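PDB 2XZK: extracellular sialidase/neuraminidase, putative from Aspergillus fumigatus, which probably cleaves terminal sialic acids, with KDN a likely preferred substrate, from glycans by hydrolysing their glycosidic bonds. Local coordinates for residues 63-68 against 132-137; 124-129 against 139-144. All coordinates share one frame; numbering follows the deposited sequence.

Interaction 1 (63-68 against 132-137). With NA (sodium ion), chain H; FKD (3-deoxy-3-fluoro-D-erythro-alpha-L-manno-non-2-ulopyranosonic acid), chain C.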
# COMPACT_ATOMS: atom_id res chain seq x y z
N GLN A 63 1.36 15.30 8.15
CA GLN A 63 1.19 14.47 9.35
C GLN A 63 0.13 13.37 9.19
O GLN A 63 -0.81 13.50 8.39
CB GLN A 63 0.89 15.35 10.58
CG GLN A 63 2.03 16.32 10.86
CD GLN A 63 1.60 17.51 11.71
OE1 GLN A 63 0.61 18.18 11.41
NE2 GLN A 63 2.36 17.78 12.77
N ASP A 64 0.29 12.30 9.98
CA ASP A 64 -0.53 11.08 9.94
C ASP A 64 -1.91 11.25 10.59
O ASP A 64 -2.77 10.36 10.50
CB ASP A 64 0.17 9.95 10.73
CG ASP A 64 1.63 9.71 10.33
OD1 ASP A 64 2.12 10.21 9.29
OD2 ASP A 64 2.29 8.98 11.09
N PHE A 65 -2.08 12.36 11.30
CA PHE A 65 -3.30 12.66 12.04
C PHE A 65 -3.92 13.95 11.49
O PHE A 65 -3.33 14.62 10.64
CB PHE A 65 -3.00 12.81 13.54
CG PHE A 65 -1.94 13.84 13.83
CD1 PHE A 65 -2.27 15.18 13.97
CD2 PHE A 65 -0.61 13.46 13.94
CE1 PHE A 65 -1.29 16.14 14.21
CE2 PHE A 65 0.38 14.41 14.19
CZ PHE A 65 0.03 15.75 14.32
N GLY A 66 -5.10 14.30 11.99
CA GLY A 66 -5.82 15.45 11.48
C GLY A 66 -6.71 15.08 10.30
O GLY A 66 -7.01 13.91 10.08
N ASP A 67 -7.14 16.09 9.55
CA ASP A 67 -8.06 15.88 8.44
C ASP A 67 -7.36 15.25 7.23
O ASP A 67 -6.56 15.89 6.52
CB ASP A 67 -8.72 17.22 8.06
CG ASP A 67 -9.84 17.07 7.05
OD1 ASP A 67 -10.33 15.94 6.87
OD2 ASP A 67 -10.23 18.07 6.43
N ILE A 68 -7.66 13.97 7.03
CA ILE A 68 -7.08 13.19 5.96
C ILE A 68 -8.22 12.47 5.26
O ILE A 68 -9.04 11.83 5.91
CB ILE A 68 -6.04 12.18 6.53
CG1 ILE A 68 -4.88 12.94 7.17
CG2 ILE A 68 -5.54 11.24 5.43
CD1 ILE A 68 -3.91 12.09 8.01
N ASP A 132 -0.03 16.09 19.97
CA ASP A 132 0.36 16.71 18.70
C ASP A 132 -0.53 17.92 18.45
O ASP A 132 -1.71 17.91 18.80
CB ASP A 132 0.21 15.71 17.55
CG ASP A 132 1.15 14.53 17.69
OD1 ASP A 132 2.38 14.73 17.66
OD2 ASP A 132 0.65 13.40 17.81
N VAL A 133 0.03 18.96 17.86
CA VAL A 133 -0.72 20.20 17.64
C VAL A 133 -1.36 20.21 16.24
O VAL A 133 -0.67 20.04 15.24
CB VAL A 133 0.15 21.46 17.88
CG1 VAL A 133 -0.66 22.74 17.72
CG2 VAL A 133 0.80 21.41 19.28
N LEU A 134 -2.67 20.39 16.21
CA LEU A 134 -3.43 20.53 14.96
C LEU A 134 -3.28 21.95 14.41
O LEU A 134 -2.84 22.85 15.15
CB LEU A 134 -4.90 20.19 15.19
CG LEU A 134 -5.25 18.76 15.63
CD1 LEU A 134 -6.63 18.72 16.23
CD2 LEU A 134 -5.16 17.76 14.46
N PRO A 135 -3.62 22.18 13.13
CA PRO A 135 -3.49 23.50 12.52
C PRO A 135 -4.10 24.65 13.33
O PRO A 135 -3.53 25.73 13.37
CB PRO A 135 -4.23 23.35 11.19
CG PRO A 135 -4.05 21.92 10.83
CD PRO A 135 -4.07 21.17 12.14
N ASP A 136 -5.25 24.40 13.97
CA ASP A 136 -5.95 25.43 14.75
C ASP A 136 -5.46 25.58 16.20
O ASP A 136 -6.07 26.31 16.99
CB ASP A 136 -7.46 25.21 14.71
CG ASP A 136 -7.90 23.98 15.51
OD1 ASP A 136 -7.10 23.40 16.28
OD2 ASP A 136 -9.08 23.60 15.36
N GLY A 137 -4.39 24.87 16.55
CA GLY A 137 -3.82 24.98 17.90
C GLY A 137 -4.28 23.93 18.89
O GLY A 137 -3.66 23.77 19.94
NA NA H . -12.23 15.09 5.85
C1 FKD C . 5.40 6.18 8.50
F1 FKD C . 3.13 7.76 8.74
C2 FKD C . 4.00 5.58 8.67
C3 FKD C . 2.90 6.54 8.18
C4 FKD C . 1.53 5.94 8.53
O4 FKD C . 0.54 6.91 8.22
C5 FKD C . 1.44 5.55 10.02
O5 FKD C . 0.18 4.95 10.30
C6 FKD C . 2.56 4.57 10.38
O6 FKD C . 3.82 5.16 10.02
C7 FKD C . 2.67 4.20 11.88
O7 FKD C . 2.97 5.37 12.64
C8 FKD C . 3.81 3.18 12.11
O8 FKD C . 3.51 1.98 11.41
C9 FKD C . 4.01 2.85 13.59
O9 FKD C . 2.80 2.33 14.14
O1A FKD C . 5.56 7.09 7.68
O1B FKD C . 6.33 5.67 9.17
O HOH W 1 -0.89 19.94 12.54
O HOH W 2 1.99 19.94 14.51
O HOH W 3 -12.00 17.15 4.28
O HOH W 4 -11.48 13.10 6.76

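Interaction 2 (124-129 against 139-144). With FKD (3-deoxy-3-fluoro-D-erythro-alpha-L-manno-non-2-ulopyranosonic acid), chain C.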
# COMPACT_ATOMS: atom_id res chain seq x y z
N ALA A 124 -10.91 13.26 14.81
CA ALA A 124 -10.24 14.53 14.51
C ALA A 124 -9.27 15.03 15.59
O ALA A 124 -8.34 15.77 15.29
CB ALA A 124 -11.28 15.62 14.20
N THR A 125 -9.50 14.60 16.83
CA THR A 125 -8.76 15.12 17.98
C THR A 125 -7.82 14.10 18.61
O THR A 125 -7.30 14.32 19.72
CB THR A 125 -9.73 15.71 19.06
OG1 THR A 125 -10.55 14.66 19.58
CG2 THR A 125 -10.63 16.78 18.44
N TYR A 126 -7.60 12.99 17.91
CA TYR A 126 -6.75 11.91 18.42
C TYR A 126 -5.57 11.68 17.49
O TYR A 126 -5.70 11.83 16.28
CB TYR A 126 -7.54 10.61 18.59
CG TYR A 126 -8.55 10.67 19.71
CD1 TYR A 126 -9.85 11.13 19.48
CD2 TYR A 126 -8.21 10.29 21.01
CE1 TYR A 126 -10.78 11.20 20.51
CE2 TYR A 126 -9.13 10.35 22.04
CZ TYR A 126 -10.42 10.81 21.79
OH TYR A 126 -11.34 10.87 22.81
N SER A 127 -4.44 11.30 18.08
CA SER A 127 -3.26 10.95 17.29
C SER A 127 -2.56 9.77 17.94
O SER A 127 -2.79 9.49 19.12
CB SER A 127 -2.31 12.14 17.11
OG SER A 127 -1.65 12.50 18.31
N GLN A 128 -1.73 9.07 17.18
CA GLN A 128 -1.02 7.91 17.71
C GLN A 128 -0.26 8.20 19.00
O GLN A 128 -0.36 7.43 19.96
CB GLN A 128 -0.08 7.32 16.65
CG GLN A 128 0.48 5.95 17.02
CD GLN A 128 1.24 5.29 15.89
OE1 GLN A 128 1.65 5.93 14.92
NE2 GLN A 128 1.42 3.98 16.01
N ASN A 129 0.49 9.30 19.04
CA ASN A 129 1.30 9.61 20.22
C ASN A 129 0.58 10.49 21.24
O ASN A 129 0.91 10.46 22.43
CB ASN A 129 2.62 10.26 19.82
CG ASN A 129 3.52 9.34 19.01
OD1 ASN A 129 3.61 8.14 19.28
ND2 ASN A 129 4.19 9.91 18.01
N VAL A 139 -4.60 20.61 20.84
CA VAL A 139 -3.66 19.56 21.19
C VAL A 139 -4.40 18.22 21.17
O VAL A 139 -5.46 18.07 21.79
CB VAL A 139 -3.04 19.84 22.59
CG1 VAL A 139 -2.16 18.70 23.05
CG2 VAL A 139 -2.26 21.15 22.57
N THR A 140 -3.87 17.24 20.44
CA THR A 140 -4.54 15.95 20.34
C THR A 140 -4.43 15.13 21.62
O THR A 140 -3.50 15.30 22.41
CB THR A 140 -4.01 15.08 19.19
OG1 THR A 140 -2.64 14.73 19.45
CG2 THR A 140 -4.14 15.79 17.85
N LYS A 141 -5.40 14.25 21.80
CA LYS A 141 -5.36 13.23 22.83
C LYS A 141 -4.69 12.01 22.22
O LYS A 141 -4.80 11.78 21.00
CB LYS A 141 -6.77 12.86 23.28
CG LYS A 141 -7.49 13.93 24.07
CD LYS A 141 -8.96 13.61 24.22
CE LYS A 141 -9.72 13.83 22.92
NZ LYS A 141 -9.87 15.27 22.57
N LYS A 142 -4.03 11.20 23.04
CA LYS A 142 -3.48 9.93 22.58
C LYS A 142 -4.59 8.95 22.22
O LYS A 142 -5.56 8.80 22.96
CB LYS A 142 -2.54 9.32 23.62
CG LYS A 142 -1.67 8.21 23.06
CD LYS A 142 -0.79 7.55 24.12
CE LYS A 142 0.07 6.46 23.46
NZ LYS A 142 0.90 5.67 24.41
N ILE A 143 -4.45 8.28 21.08
CA ILE A 143 -5.36 7.21 20.71
C ILE A 143 -5.44 6.18 21.85
O ILE A 143 -4.41 5.73 22.38
CB ILE A 143 -4.97 6.58 19.35
CG1 ILE A 143 -5.50 7.47 18.22
CG2 ILE A 143 -5.56 5.17 19.18
CD1 ILE A 143 -4.94 7.17 16.86
N ASP A 144 -6.66 5.87 22.26
CA ASP A 144 -6.89 5.03 23.42
C ASP A 144 -7.92 3.95 23.13
O ASP A 144 -8.30 3.76 21.97
CB ASP A 144 -7.27 5.88 24.65
CG ASP A 144 -8.59 6.64 24.49
OD1 ASP A 144 -9.50 6.18 23.77
OD2 ASP A 144 -8.71 7.71 25.14
C1 FKD C . 5.40 6.18 8.50
F1 FKD C . 3.13 7.76 8.74
C2 FKD C . 4.00 5.58 8.67
C3 FKD C . 2.90 6.54 8.18
C4 FKD C . 1.53 5.94 8.53
O4 FKD C . 0.54 6.91 8.22
C5 FKD C . 1.44 5.55 10.02
O5 FKD C . 0.18 4.95 10.30
C6 FKD C . 2.56 4.57 10.38
O6 FKD C . 3.82 5.16 10.02
C7 FKD C . 2.67 4.20 11.88
O7 FKD C . 2.97 5.37 12.64
C8 FKD C . 3.81 3.18 12.11
O8 FKD C . 3.51 1.98 11.41
C9 FKD C . 4.01 2.85 13.59
O9 FKD C . 2.80 2.33 14.14
O1A FKD C . 5.56 7.09 7.68
O1B FKD C . 6.33 5.67 9.17
O HOH W 5 -10.90 9.28 25.00

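Interaction 1 (63-68 against 132-137)
F65 lies with its ring nearly parallel to the D132 carboxylate, the two planes only 15° apart in a stacked but laterally offset arrangement. The approach is tightest at the ring tip, where F65 CZ sits 3.2 Å from D132 CB. On the opposite side of the ring, displaced toward its rim, comes CB of Q63. F65 CG sits between its backbone N and carbonyl carbon (chi1 55°), which turns the ring toward D132. In the plane of the ring, L134 CD2 meets the edge at CD1 (3.9 Å), and the same methyl rests 3.8 Å from G66 CA. The segments are loops of a six-bladed sialidase propeller: 63-68 joins strands 51-58 and 68-74, while 132-137 belongs to a long excursion between strands 115-122 and 152-158. Two waters carry the polar contact, both donating to V133 O. One of them also donates to Q63 OE1 (2.6 Å), and the other accepts from Q63 NE2 (2.8 Å). Q63 OE1 also pairs with T61, and D132 OD2 with S127. Beyond G66, D67 OD1 binds a sodium ion together with N69, the carbonyls of G96 and G98, and two waters.

Interaction 2 (124-129 against 139-144)
Y126 and S127 run beside K141 and K142 as a small two-stranded parallel ladder, built from the long excursion between strands 115-122 and 152-158 and reaching, through Q128, into the ligand site of the sialidase propeller. Three backbone bonds define the pairing: K141 N to T125 O (2.8 Å), S127 N to K141 O (3.0 Å) and I143 N to S127 O (2.8 Å). Y126 and K141 face the same side of the ladder, and there the lysine chain crosses the ring, its CE over one face and 3.3 Å from Y126 CZ. Bends at the third and fourth torsions of K141 carry NZ to 4.9 Å from the ring centroid, 23° off the normal, a cation-pi geometry; NZ also makes a weak bond to T125 OG1. K142 O meets the ring edge in its plane, and a water joins Y126 OH to D144 OD2, while D144 OD1 is held by T146. Beside the ladder, T140 OG1 donates to S127 OG (2.7 Å), whose strongest partner is D132. The extended K142 chain lays CG against the carbonyl oxygens of Q128 and N129. Q128 leads away from the ladder: with CG anti to the backbone N (chi1 -168°) and an extended chain, its amide grips the bound fluoro-KDN analogue twice, OE1 accepting from ligand O7 (2.7 Å) and NE2 donating to ligand O9 (2.9 Å, N-H...O 172°). Among its neighbours, I143 packs CG1 on Y126 CB and also touches R151, just before strand 152-158; I143 and Q128 both lean on W182, in the loop between helix 172-175 and strand 191-192.

The two contacts share the excursion between strands 115-122 and 152-158, and their segments alternate along the chain. Interaction 2 pairs two parts of that excursion and is partly buried, covering 548 Å² with backbone pairing and a hydroxyl pair. Interaction 1 is a surface contact that leans the excursion against the preceding blade's 63-68 loop, burying 214 Å² mainly through a ring and a methyl, with waters supplying the polar links. They meet directly: D132, stacked on F65, is probably hydrogen-bonded to S127, D132 O lies 2.8 Å from T140 N, a probable hydrogen bond, and F65 CB packs on S127 CB. Q128 of 124-129 grips the tail of the bound analogue.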